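PDB 6PNR: alpha-glucosidase from [Eubacterium] rectale, which probably hydrolyses alpha-glycosidic bonds of sulfoquinovosides, as a family 31 sulfoquinovosidase that binds a sulfonated aza-sugar inhibitor in its active site. Local coordinates for residues Lys177-Val182 and Gln208-Cys213; Arg101-Val106 and Phe197-Ile202; Gly245-Asn250 and Trp271-Cys276. All blocks are in the same frame, centred on the assembly; numbering follows the deposited sequence.

Interaction 1 (Lys177-Val182 and Gln208-Cys213); sequences KYYLHV and QIRIEC
Tyr179, Arg210 and Glu212 bury the most surface here and form a polar cluster on one face of a strand pair. The hydroxyl of Tyr179 gives its proton to Glu212 OE1, with OH and OE1 2.7 Å apart. The same OH accepts a hydrogen bond from Arg210 NE at 3.1 Å, and it lies close to the guanidinium plane. Two bonds thus grip one phenol oxygen. Tyr179 CG sits between the backbone N and the carbonyl carbon (chi1 81°), and this leans the ring over toward strand 208-213, so that OH reaches Arg210 and Glu212. Tyr179 CE2 comes within 3.4 Å of Glu212 CB, and the ring lies alongside the glutamate chain. Arg210 NH2 closes the triangle with a salt bridge to Glu212 OE1 at 3.2 Å, reaching that oxygen from above the carboxylate plane. OE1 therefore has two donors, and the positive charge beside it probably favours the ionised acid. A phenylalanine in place of Tyr179 would probably leave Arg210 NE without its acceptor and deprive Glu212 OE1 of one of its two donors.

The face of Leu180, Ile209 and Ile211 is mainly apolar. Leu180 CG packs on Ile209 CG2 at 3.8 Å, and Leu180 CD1 meets Ile211 CD1 at 4.0 Å. Helix 217-228 covers the polar face through Ile224 and Tyr227; strand 197-202 packs against the other. Between the faces, Tyr179 with Glu212 and His181 with Arg210 are antiparallel hydrogen-bonded pairs. Strands 178-182 and 208-213 are neighbours in one sheet of a beta-sandwich, the N-terminal beta domain seen in family 31 enzymes.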
loop_
_atom_site.group_PDB
_atom_site.type_symbol
_atom_site.label_atom_id
_atom_site.label_comp_id
_atom_site.label_asym_id
_atom_site.label_seq_id
_atom_site.Cartn_x
_atom_site.Cartn_y
_atom_site.Cartn_z
ATOM N N LYS A 177 5.945 -21.596 -25.578
ATOM C CA LYS A 177 7.131 -22.459 -25.576
ATOM C C LYS A 177 8.380 -21.700 -26.023
ATOM O O LYS A 177 9.127 -22.135 -26.900
ATOM C CB LYS A 177 6.911 -23.712 -26.418
ATOM C CG LYS A 177 6.042 -24.746 -25.717
ATOM C CD LYS A 177 5.893 -26.005 -26.544
ATOM C CE LYS A 177 4.668 -26.787 -26.118
ATOM N NZ LYS A 177 4.545 -28.072 -26.848
ATOM N N TYR A 178 8.592 -20.546 -25.399
ATOM C CA TYR A 178 9.860 -19.838 -25.429
ATOM C C TYR A 178 10.166 -19.363 -24.012
ATOM O O TYR A 178 9.274 -19.266 -23.162
ATOM C CB TYR A 178 9.837 -18.644 -26.409
ATOM C CG TYR A 178 8.947 -17.467 -25.991
ATOM C CD1 TYR A 178 9.399 -16.513 -25.083
ATOM C CD2 TYR A 178 7.670 -17.297 -26.526
ATOM C CE1 TYR A 178 8.607 -15.452 -24.699
ATOM C CE2 TYR A 178 6.870 -16.232 -26.151
ATOM C CZ TYR A 178 7.344 -15.311 -25.233
ATOM O OH TYR A 178 6.569 -14.237 -24.837
ATOM N N TYR A 179 11.439 -19.088 -23.757
ATOM C CA TYR A 179 11.831 -18.302 -22.600
ATOM C C TYR A 179 12.478 -17.022 -23.094
ATOM O O TYR A 179 13.041 -16.977 -24.194
ATOM C CB TYR A 179 12.790 -19.060 -21.651
ATOM C CG TYR A 179 14.254 -19.078 -22.046
ATOM C CD1 TYR A 179 15.127 -18.068 -21.641
ATOM C CD2 TYR A 179 14.776 -20.135 -22.772
ATOM C CE1 TYR A 179 16.474 -18.104 -21.988
ATOM C CE2 TYR A 179 16.114 -20.182 -23.115
ATOM C CZ TYR A 179 16.953 -19.167 -22.739
ATOM O OH TYR A 179 18.284 -19.231 -23.099
ATOM N N LEU A 180 12.374 -15.978 -22.281
ATOM C CA LEU A 180 12.949 -14.682 -22.586
ATOM C C LEU A 180 13.736 -14.232 -21.370
ATOM O O LEU A 180 13.230 -14.291 -20.243
ATOM C CB LEU A 180 11.859 -13.650 -22.945
ATOM C CG LEU A 180 12.262 -12.220 -23.331
ATOM C CD1 LEU A 180 11.148 -11.580 -24.137
ATOM C CD2 LEU A 180 12.575 -11.358 -22.124
ATOM N N HIS A 181 14.958 -13.779 -21.599
ATOM C CA HIS A 181 15.842 -13.302 -20.549
ATOM C C HIS A 181 16.276 -11.884 -20.876
ATOM O O HIS A 181 16.653 -11.597 -22.019
ATOM C CB HIS A 181 17.084 -14.190 -20.412
ATOM C CG HIS A 181 18.054 -13.686 -19.393
ATOM N ND1 HIS A 181 17.716 -13.544 -18.063
ATOM C CD2 HIS A 181 19.334 -13.256 -19.507
ATOM C CE1 HIS A 181 18.754 -13.059 -17.398
ATOM N NE2 HIS A 181 19.750 -12.882 -18.251
ATOM N N VAL A 182 16.224 -11.000 -19.881
ATOM C CA VAL A 182 16.776 -9.657 -19.995
ATOM C C VAL A 182 18.123 -9.657 -19.287
ATOM O O VAL A 182 18.195 -9.886 -18.074
ATOM C CB VAL A 182 15.836 -8.595 -19.395
ATOM C CG1 VAL A 182 16.425 -7.187 -19.579
ATOM C CG2 VAL A 182 14.441 -8.683 -20.019
ATOM N N GLN A 208 21.052 -6.597 -23.573
ATOM C CA GLN A 208 20.578 -7.596 -24.514
ATOM C C GLN A 208 19.319 -8.245 -23.974
ATOM O O GLN A 208 19.153 -8.408 -22.761
ATOM C CB GLN A 208 21.647 -8.671 -24.766
ATOM C CG GLN A 208 21.229 -9.774 -25.707
ATOM C CD GLN A 208 22.235 -10.922 -25.742
ATOM O OE1 GLN A 208 22.071 -11.935 -25.052
ATOM N NE2 GLN A 208 23.281 -10.762 -26.541
ATOM N N ILE A 209 18.432 -8.607 -24.891
ATOM C CA ILE A 209 17.309 -9.482 -24.598
ATOM C C ILE A 209 17.493 -10.742 -25.427
ATOM O O ILE A 209 17.834 -10.668 -26.616
ATOM C CB ILE A 209 15.956 -8.798 -24.873
ATOM C CG1 ILE A 209 15.709 -7.710 -23.809
ATOM C CG2 ILE A 209 14.815 -9.836 -24.904
ATOM C CD1 ILE A 209 14.432 -6.895 -23.991
ATOM N N ARG A 210 17.304 -11.891 -24.786
ATOM C CA ARG A 210 17.531 -13.202 -25.371
ATOM C C ARG A 210 16.215 -13.963 -25.387
ATOM O O ARG A 210 15.486 -13.972 -24.387
ATOM C CB ARG A 210 18.592 -13.954 -24.565
ATOM C CG ARG A 210 18.917 -15.323 -25.065
ATOM C CD ARG A 210 19.940 -15.975 -24.155
ATOM N NE ARG A 210 20.194 -17.335 -24.586
ATOM C CZ ARG A 210 21.205 -17.680 -25.374
ATOM N NH1 ARG A 210 22.067 -16.752 -25.786
ATOM N NH2 ARG A 210 21.360 -18.950 -25.734
ATOM N N ILE A 211 15.889 -14.561 -26.527
ATOM C CA ILE A 211 14.654 -15.317 -26.694
ATOM C C ILE A 211 15.002 -16.650 -27.337
ATOM O O ILE A 211 15.680 -16.687 -28.367
ATOM C CB ILE A 211 13.626 -14.568 -27.559
ATOM C CG1 ILE A 211 13.406 -13.143 -27.050
ATOM C CG2 ILE A 211 12.323 -15.345 -27.596
ATOM C CD1 ILE A 211 12.371 -12.355 -27.861
ATOM N N GLU A 212 14.533 -17.740 -26.744
ATOM C CA GLU A 212 14.888 -19.057 -27.242
ATOM C C GLU A 212 13.677 -19.972 -27.142
ATOM O O GLU A 212 13.018 -20.011 -26.099
ATOM C CB GLU A 212 16.085 -19.598 -26.453
ATOM C CG GLU A 212 16.656 -20.888 -26.954
ATOM C CD GLU A 212 18.108 -21.105 -26.511
ATOM O OE1 GLU A 212 18.575 -20.446 -25.545
ATOM O OE2 GLU A 212 18.783 -21.934 -27.152
ATOM N N CYS A 213 13.375 -20.698 -28.219
ATOM C CA CYS A 213 12.182 -21.537 -28.274
ATOM C C CYS A 213 12.552 -23.018 -28.307
ATOM O O CYS A 213 13.710 -23.402 -28.456
ATOM C CB CYS A 213 11.303 -21.167 -29.485
ATOM S SG CYS A 213 11.971 -21.668 -31.136
#

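Interaction 2 (Arg101-Val106 and Phe197-Ile202); sequences RFWFRV and FHELQI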
loop_
_atom_site.group_PDB
_atom_site.type_symbol
_atom_site.label_atom_id
_atom_site.label_comp_id
_atom_site.label_asym_id
_atom_site.label_seq_id
_atom_site.Cartn_x
_atom_site.Cartn_y
_atom_site.Cartn_z
ATOM N N ARG A 101 15.033 4.622 -17.966
ATOM C CA ARG A 101 13.875 3.742 -17.871
ATOM C C ARG A 101 13.588 3.177 -19.249
ATOM O O ARG A 101 13.541 3.922 -20.237
ATOM C CB ARG A 101 12.634 4.471 -17.335
ATOM C CG ARG A 101 12.769 5.040 -15.907
ATOM C CD ARG A 101 12.912 3.958 -14.843
ATOM N NE ARG A 101 12.996 4.508 -13.479
ATOM C CZ ARG A 101 14.133 4.671 -12.806
ATOM N NH1 ARG A 101 15.292 4.321 -13.363
ATOM N NH2 ARG A 101 14.120 5.169 -11.578
ATOM N N PHE A 102 13.362 1.867 -19.300
ATOM C CA PHE A 102 13.253 1.116 -20.543
ATOM C C PHE A 102 12.084 0.149 -20.400
ATOM O O PHE A 102 12.085 -0.698 -19.502
ATOM C CB PHE A 102 14.576 0.375 -20.808
ATOM C CG PHE A 102 14.641 -0.368 -22.110
ATOM C CD1 PHE A 102 15.111 0.256 -23.252
ATOM C CD2 PHE A 102 14.279 -1.706 -22.182
ATOM C CE1 PHE A 102 15.191 -0.435 -24.447
ATOM C CE2 PHE A 102 14.362 -2.411 -23.372
ATOM C CZ PHE A 102 14.823 -1.775 -24.510
ATOM N N TRP A 103 11.076 0.287 -21.253
ATOM C CA TRP A 103 9.928 -0.608 -21.256
ATOM C C TRP A 103 9.902 -1.374 -22.574
ATOM O O TRP A 103 9.807 -0.768 -23.648
ATOM C CB TRP A 103 8.617 0.157 -21.070
ATOM C CG TRP A 103 8.383 0.796 -19.724
ATOM C CD1 TRP A 103 7.709 0.253 -18.659
ATOM C CD2 TRP A 103 8.758 2.116 -19.326
ATOM N NE1 TRP A 103 7.661 1.149 -17.624
ATOM C CE2 TRP A 103 8.290 2.305 -18.010
ATOM C CE3 TRP A 103 9.440 3.163 -19.956
ATOM C CZ2 TRP A 103 8.492 3.493 -17.309
ATOM C CZ3 TRP A 103 9.631 4.338 -19.268
ATOM C CH2 TRP A 103 9.159 4.495 -17.951
ATOM N N PHE A 104 9.980 -2.698 -22.488
ATOM C CA PHE A 104 10.000 -3.578 -23.649
ATOM C C PHE A 104 8.710 -4.381 -23.662
ATOM O O PHE A 104 8.363 -5.023 -22.660
ATOM C CB PHE A 104 11.217 -4.515 -23.605
ATOM C CG PHE A 104 11.375 -5.373 -24.834
ATOM C CD1 PHE A 104 12.037 -4.893 -25.947
ATOM C CD2 PHE A 104 10.852 -6.656 -24.872
ATOM C CE1 PHE A 104 12.177 -5.673 -27.087
ATOM C CE2 PHE A 104 10.989 -7.448 -26.006
ATOM C CZ PHE A 104 11.657 -6.955 -27.113
ATOM N N ARG A 105 7.997 -4.351 -24.785
ATOM C CA ARG A 105 6.735 -5.065 -24.886
ATOM C C ARG A 105 6.867 -6.354 -25.678
ATOM O O ARG A 105 7.571 -6.418 -26.688
ATOM C CB ARG A 105 5.666 -4.176 -25.506
ATOM C CG ARG A 105 5.232 -3.090 -24.542
ATOM C CD ARG A 105 3.904 -2.556 -24.944
ATOM N NE ARG A 105 3.364 -1.639 -23.958
ATOM C CZ ARG A 105 2.241 -0.970 -24.150
ATOM N NH1 ARG A 105 1.575 -1.137 -25.283
ATOM N NH2 ARG A 105 1.783 -0.151 -23.223
ATOM N N VAL A 106 6.176 -7.383 -25.205
ATOM C CA VAL A 106 6.105 -8.676 -25.865
ATOM C C VAL A 106 4.654 -8.930 -26.231
ATOM O O VAL A 106 3.770 -8.819 -25.374
ATOM C CB VAL A 106 6.638 -9.804 -24.963
ATOM C CG1 VAL A 106 6.483 -11.126 -25.648
ATOM C CG2 VAL A 106 8.082 -9.553 -24.580
ATOM N N PHE A 197 -0.279 -7.961 -24.294
ATOM C CA PHE A 197 1.165 -7.785 -24.238
ATOM C C PHE A 197 1.661 -7.988 -22.811
ATOM O O PHE A 197 0.956 -7.687 -21.844
ATOM C CB PHE A 197 1.598 -6.399 -24.750
ATOM C CG PHE A 197 1.022 -5.232 -23.981
ATOM C CD1 PHE A 197 1.685 -4.711 -22.874
ATOM C CD2 PHE A 197 -0.161 -4.626 -24.394
ATOM C CE1 PHE A 197 1.160 -3.632 -22.169
ATOM C CE2 PHE A 197 -0.690 -3.541 -23.699
ATOM C CZ PHE A 197 -0.027 -3.040 -22.584
ATOM N N HIS A 198 2.870 -8.523 -22.704
ATOM C CA HIS A 198 3.685 -8.397 -21.503
ATOM C C HIS A 198 4.532 -7.145 -21.648
ATOM O O HIS A 198 4.905 -6.760 -22.760
ATOM C CB HIS A 198 4.600 -9.611 -21.303
ATOM C CG HIS A 198 3.981 -10.922 -21.675
ATOM N ND1 HIS A 198 2.736 -11.313 -21.238
ATOM C CD2 HIS A 198 4.443 -11.937 -22.446
ATOM C CE1 HIS A 198 2.457 -12.511 -21.719
ATOM N NE2 HIS A 198 3.478 -12.914 -22.454
ATOM N N GLU A 199 4.833 -6.495 -20.532
ATOM C CA GLU A 199 5.693 -5.318 -20.572
ATOM C C GLU A 199 6.778 -5.463 -19.522
ATOM O O GLU A 199 6.481 -5.640 -18.333
ATOM C CB GLU A 199 4.902 -4.020 -20.367
ATOM C CG GLU A 199 5.783 -2.776 -20.394
ATOM C CD GLU A 199 4.984 -1.472 -20.505
ATOM O OE1 GLU A 199 4.570 -0.937 -19.455
ATOM O OE2 GLU A 199 4.773 -0.988 -21.644
ATOM N N LEU A 200 8.029 -5.371 -19.959
ATOM C CA LEU A 200 9.191 -5.587 -19.109
ATOM C C LEU A 200 9.844 -4.234 -18.860
ATOM O O LEU A 200 10.475 -3.668 -19.762
ATOM C CB LEU A 200 10.160 -6.565 -19.766
ATOM C CG LEU A 200 9.527 -7.781 -20.451
ATOM C CD1 LEU A 200 10.614 -8.647 -21.093
ATOM C CD2 LEU A 200 8.656 -8.617 -19.498
ATOM N N GLN A 201 9.661 -3.699 -17.654
ATOM C CA GLN A 201 10.262 -2.427 -17.263
ATOM C C GLN A 201 11.646 -2.674 -16.667
ATOM O O GLN A 201 11.795 -3.502 -15.765
ATOM C CB GLN A 201 9.380 -1.694 -16.250
ATOM C CG GLN A 201 9.995 -0.384 -15.764
ATOM C CD GLN A 201 9.190 0.305 -14.660
ATOM O OE1 GLN A 201 9.631 1.308 -14.091
ATOM N NE2 GLN A 201 8.011 -0.217 -14.363
ATOM N N ILE A 202 12.652 -1.951 -17.165
ATOM C CA ILE A 202 14.039 -2.083 -16.722
ATOM C C ILE A 202 14.557 -0.704 -16.342
ATOM O O ILE A 202 14.314 0.271 -17.059
ATOM C CB ILE A 202 14.941 -2.702 -17.817
ATOM C CG1 ILE A 202 14.228 -3.819 -18.581
ATOM C CG2 ILE A 202 16.226 -3.229 -17.198
ATOM C CD1 ILE A 202 13.943 -5.070 -17.773
#
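Arg105 lays its guanidinium flat on the ring of Phe197, with the two planes 12° apart. Arg105 CZ is 3.7 Å from the ring centroid, a cation-pi stack over one face. Phe197 CG lies between its backbone N and carbonyl carbon (chi1 60°), which brings the ring beneath the arginine. Arg105 NE points to Glu199 OE2 at 2.8 Å in a nearly straight salt bridge. The glutamate oxygen lies in the guanidinium plane, but NE meets it from above the carboxylate plane. Arg105 and Phe197 are partly exposed here, at the dimer interface, while Glu199 is buried. Tyr50 of the second subunit bonds to both Glu199 OE1 and Arg105 NH2 and packs on Phe197. Arg54 of the same chain is a second salt-bridge partner of Glu199.

On this face, Trp103 and Gln201 run side by side, and Trp103 NE1 is 3.4 Å from Gln201 CG. The partly exposed glutamine has its own polar partner, as its OE1 takes a hydrogen bond from Trp203.

By contrast, the opposite face, with Phe102, Phe104, Val106, Leu200 and Ile202, is buried and mostly apolar. Phe102 meets Ile202 CG1 at the ring edge, 4.2 Å from CD2. Val106 CG1 touches His198 CD2 at 3.9 Å, while His198 NE2 bonds to Glu112. Strand 178-182 packs against Val106, Leu200 and Ile202. Six backbone hydrogen bonds join the strands, among them Leu200 N to Phe104 O at 2.7 Å.

Mostly apolar side chains thus face the sandwich interior, while the Arg105-Phe197 stack and the Arg105-Glu199 salt bridge present polar groups to the second subunit.

Interaction 3 (Gly245-Asn250 and Trp271-Cys276); sequences GVQGGN and WCQDWC. With 9VH ([(3~{S},4~{R},5~{R})-4,5-bis(oxidanyl)piperidin-3-yl]methanesulfonic acid), chain C.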
loop_
_atom_site.group_PDB
_atom_site.type_symbol
_atom_site.label_atom_id
_atom_site.label_comp_id
_atom_site.label_asym_id
_atom_site.label_seq_id
_atom_site.Cartn_x
_atom_site.Cartn_y
_atom_site.Cartn_z
ATOM N N GLY A 245 19.104 -30.271 12.168
ATOM C CA GLY A 245 19.522 -28.937 12.538
ATOM C C GLY A 245 19.384 -28.766 14.035
ATOM O O GLY A 245 18.265 -28.677 14.546
ATOM N N VAL A 246 20.507 -28.763 14.748
ATOM C CA VAL A 246 20.534 -28.654 16.201
ATOM C C VAL A 246 21.576 -27.606 16.568
ATOM O O VAL A 246 22.377 -27.177 15.737
ATOM C CB VAL A 246 20.849 -29.998 16.897
ATOM C CG1 VAL A 246 19.832 -31.059 16.503
ATOM C CG2 VAL A 246 22.279 -30.451 16.568
ATOM N N GLN A 247 21.553 -27.191 17.830
ATOM C CA GLN A 247 22.413 -26.115 18.298
ATOM C C GLN A 247 22.702 -26.331 19.769
ATOM O O GLN A 247 22.099 -27.185 20.423
ATOM C CB GLN A 247 21.770 -24.730 18.126
ATOM C CG GLN A 247 21.514 -24.271 16.694
ATOM C CD GLN A 247 20.787 -22.935 16.658
ATOM O OE1 GLN A 247 21.323 -21.944 16.171
ATOM N NE2 GLN A 247 19.571 -22.899 17.192
ATOM N N GLY A 248 23.643 -25.540 20.277
ATOM C CA GLY A 248 23.879 -25.429 21.709
ATOM C C GLY A 248 25.267 -25.793 22.175
ATOM O O GLY A 248 25.511 -25.772 23.391
ATOM N N GLY A 249 26.199 -26.137 21.294
ATOM C CA GLY A 249 27.527 -26.551 21.717
ATOM C C GLY A 249 27.681 -28.063 21.726
ATOM O O GLY A 249 26.731 -28.825 21.520
ATOM N N ASN A 250 28.916 -28.495 22.014
ATOM C CA ASN A 250 29.273 -29.911 21.920
ATOM C C ASN A 250 28.266 -30.813 22.620
ATOM O O ASN A 250 27.710 -31.738 22.015
ATOM C CB ASN A 250 30.664 -30.158 22.512
ATOM C CG ASN A 250 31.772 -29.944 21.514
ATOM O OD1 ASN A 250 31.546 -29.884 20.304
ATOM N ND2 ASN A 250 32.993 -29.834 22.016
ATOM N N TRP A 271 23.783 -30.635 11.191
ATOM C CA TRP A 271 23.950 -29.263 10.727
ATOM C C TRP A 271 23.858 -28.358 11.950
ATOM O O TRP A 271 22.769 -28.179 12.508
ATOM C CB TRP A 271 22.886 -28.896 9.682
ATOM C CG TRP A 271 22.855 -27.440 9.378
ATOM C CD1 TRP A 271 23.899 -26.664 8.958
ATOM C CD2 TRP A 271 21.723 -26.574 9.479
ATOM N NE1 TRP A 271 23.481 -25.362 8.791
ATOM C CE2 TRP A 271 22.150 -25.282 9.110
ATOM C CE3 TRP A 271 20.388 -26.767 9.856
ATOM C CZ2 TRP A 271 21.292 -24.183 9.111
ATOM C CZ3 TRP A 271 19.535 -25.667 9.855
ATOM C CH2 TRP A 271 19.992 -24.399 9.490
ATOM N N CYS A 272 25.003 -27.818 12.393
ATOM C CA CYS A 272 25.053 -26.911 13.542
ATOM C C CYS A 272 25.331 -25.512 13.025
ATOM O O CYS A 272 26.491 -25.139 12.824
ATOM C CB CYS A 272 26.119 -27.325 14.553
ATOM S SG CYS A 272 25.843 -28.930 15.280
ATOM N N GLN A 273 24.273 -24.720 12.839
ATOM C CA GLN A 273 24.493 -23.375 12.323
ATOM C C GLN A 273 25.249 -22.495 13.306
ATOM O O GLN A 273 25.866 -21.511 12.884
ATOM C CB GLN A 273 23.163 -22.709 11.947
ATOM C CG GLN A 273 22.213 -22.445 13.108
ATOM C CD GLN A 273 21.088 -21.478 12.715
ATOM O OE1 GLN A 273 20.885 -21.190 11.530
ATOM N NE2 GLN A 273 20.362 -20.979 13.701
ATOM N N ASP A 274 25.221 -22.821 14.602
ATOM C CA ASP A 274 25.976 -22.068 15.601
ATOM C C ASP A 274 27.386 -22.627 15.800
ATOM O O ASP A 274 28.006 -22.372 16.841
ATOM C CB ASP A 274 25.220 -22.024 16.939
ATOM C CG ASP A 274 25.148 -23.381 17.632
ATOM O OD1 ASP A 274 25.460 -24.405 16.988
ATOM O OD2 ASP A 274 24.776 -23.434 18.830
ATOM N N TRP A 275 27.903 -23.373 14.819
ATOM C CA TRP A 275 29.279 -23.858 14.886
ATOM C C TRP A 275 30.245 -22.723 15.199
ATOM O O TRP A 275 31.297 -22.945 15.814
ATOM C CB TRP A 275 29.665 -24.540 13.555
ATOM C CG TRP A 275 29.958 -23.530 12.469
ATOM C CD1 TRP A 275 29.052 -22.721 11.834
ATOM C CD2 TRP A 275 31.249 -23.190 11.922
ATOM N NE1 TRP A 275 29.698 -21.906 10.927
ATOM C CE2 TRP A 275 31.044 -22.170 10.970
ATOM C CE3 TRP A 275 32.557 -23.656 12.146
ATOM C CZ2 TRP A 275 32.099 -21.611 10.231
ATOM C CZ3 TRP A 275 33.604 -23.093 11.421
ATOM C CH2 TRP A 275 33.367 -22.086 10.473
ATOM N N CYS A 276 29.901 -21.498 14.801
ATOM C CA CYS A 276 30.741 -20.328 15.013
ATOM C C CYS A 276 30.242 -19.416 16.137
ATOM O O CYS A 276 30.702 -18.269 16.241
ATOM C CB CYS A 276 30.841 -19.539 13.708
ATOM S SG CYS A 276 29.198 -19.167 12.989
HETATM O O1 9VH C . 19.817 -15.806 12.846
HETATM S S1 9VH C . 20.870 -15.726 11.849
HETATM O O2 9VH C . 20.624 -14.627 10.948
HETATM O O3 9VH C . 22.175 -15.720 12.465
HETATM C C1 9VH C . 20.731 -17.233 10.927
HETATM C C2 9VH C . 19.429 -17.373 10.127
HETATM C C3 9VH C . 19.520 -16.459 8.915
HETATM N N1 9VH C . 18.526 -16.642 7.858
HETATM C C4 9VH C . 18.410 -18.040 7.440
HETATM C C5 9VH C . 18.103 -18.920 8.641
HETATM O O4 9VH C . 17.991 -20.267 8.187
HETATM C C6 9VH C . 19.222 -18.816 9.668
HETATM O O5 9VH C . 18.947 -19.649 10.791
HETATM O O HOH W 1 21.608 -25.847 13.374
#
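Gln273 reaches in two directions with one amide. Its NE2 gives a hydrogen bond to Gln247 OE1 at 2.8 Å, and its OE1 accepts one from O5 of the bound aza-sugar at 2.6 Å. The amide planes of the two glutamines are 60° apart. Gln247 OE1 lies in the plane of the Gln273 amide, yet the donor stands 57° out of the Gln247 carbonyl plane. Gln247 NE2 is bonded in turn to Glu524. Gln247 is thus a second-shell residue, and so probably helps fix the rotation of the ligand-binding amide.

A water joins the two backbones. It donates to Val246 O and to Trp271 O, and accepts from Gln273 N at 2.9 Å. Just before it, Val246 N bonds directly to Trp271 O at 3.2 Å. These are the ends of strands 242-245 and 267-271, neighbouring parallel strands of the TIM-barrel domain. Beyond them the chains part into loops at the active-site mouth, where Arg286, Trp289 and His523 also bond to the inhibitor.

Gly245 CA lies 3.6 Å from Trp271 CE3, and a side chain at this glycine would run into the indole. Farther along, Asp274 points its carboxylate at the other loop. OD2 of Asp274 accepts from Gly248 N at 2.8 Å on its syn side, and Gln247 CB lies 3.3 Å from the same oxygen. Asp274 OD1 is held by Tyr298, whose hydroxyl also takes a bond from Gly249 N at the start of helix 250-262.

Interactions 1 and 2 belong to two facing sheets of one beta-sandwich, and their centres are about 13 Å apart. They meet in its interior: Leu180 packs on Leu200, and Ile209 on Phe104. Strands 197-202 and 208-213 follow each other in the chain. Both contacts have polar outer faces, but helix 217-228 covers that of interaction 1, whereas the second subunit meets one end of that of interaction 2. Interaction 3 lies in the barrel domain, its centre about 43 and 46 Å from those of interactions 1 and 2. All three are largely buried; only interaction 2 is reached by another subunit. In interaction 3 regular pairing is slight, and a water and amides outweigh apolar packing.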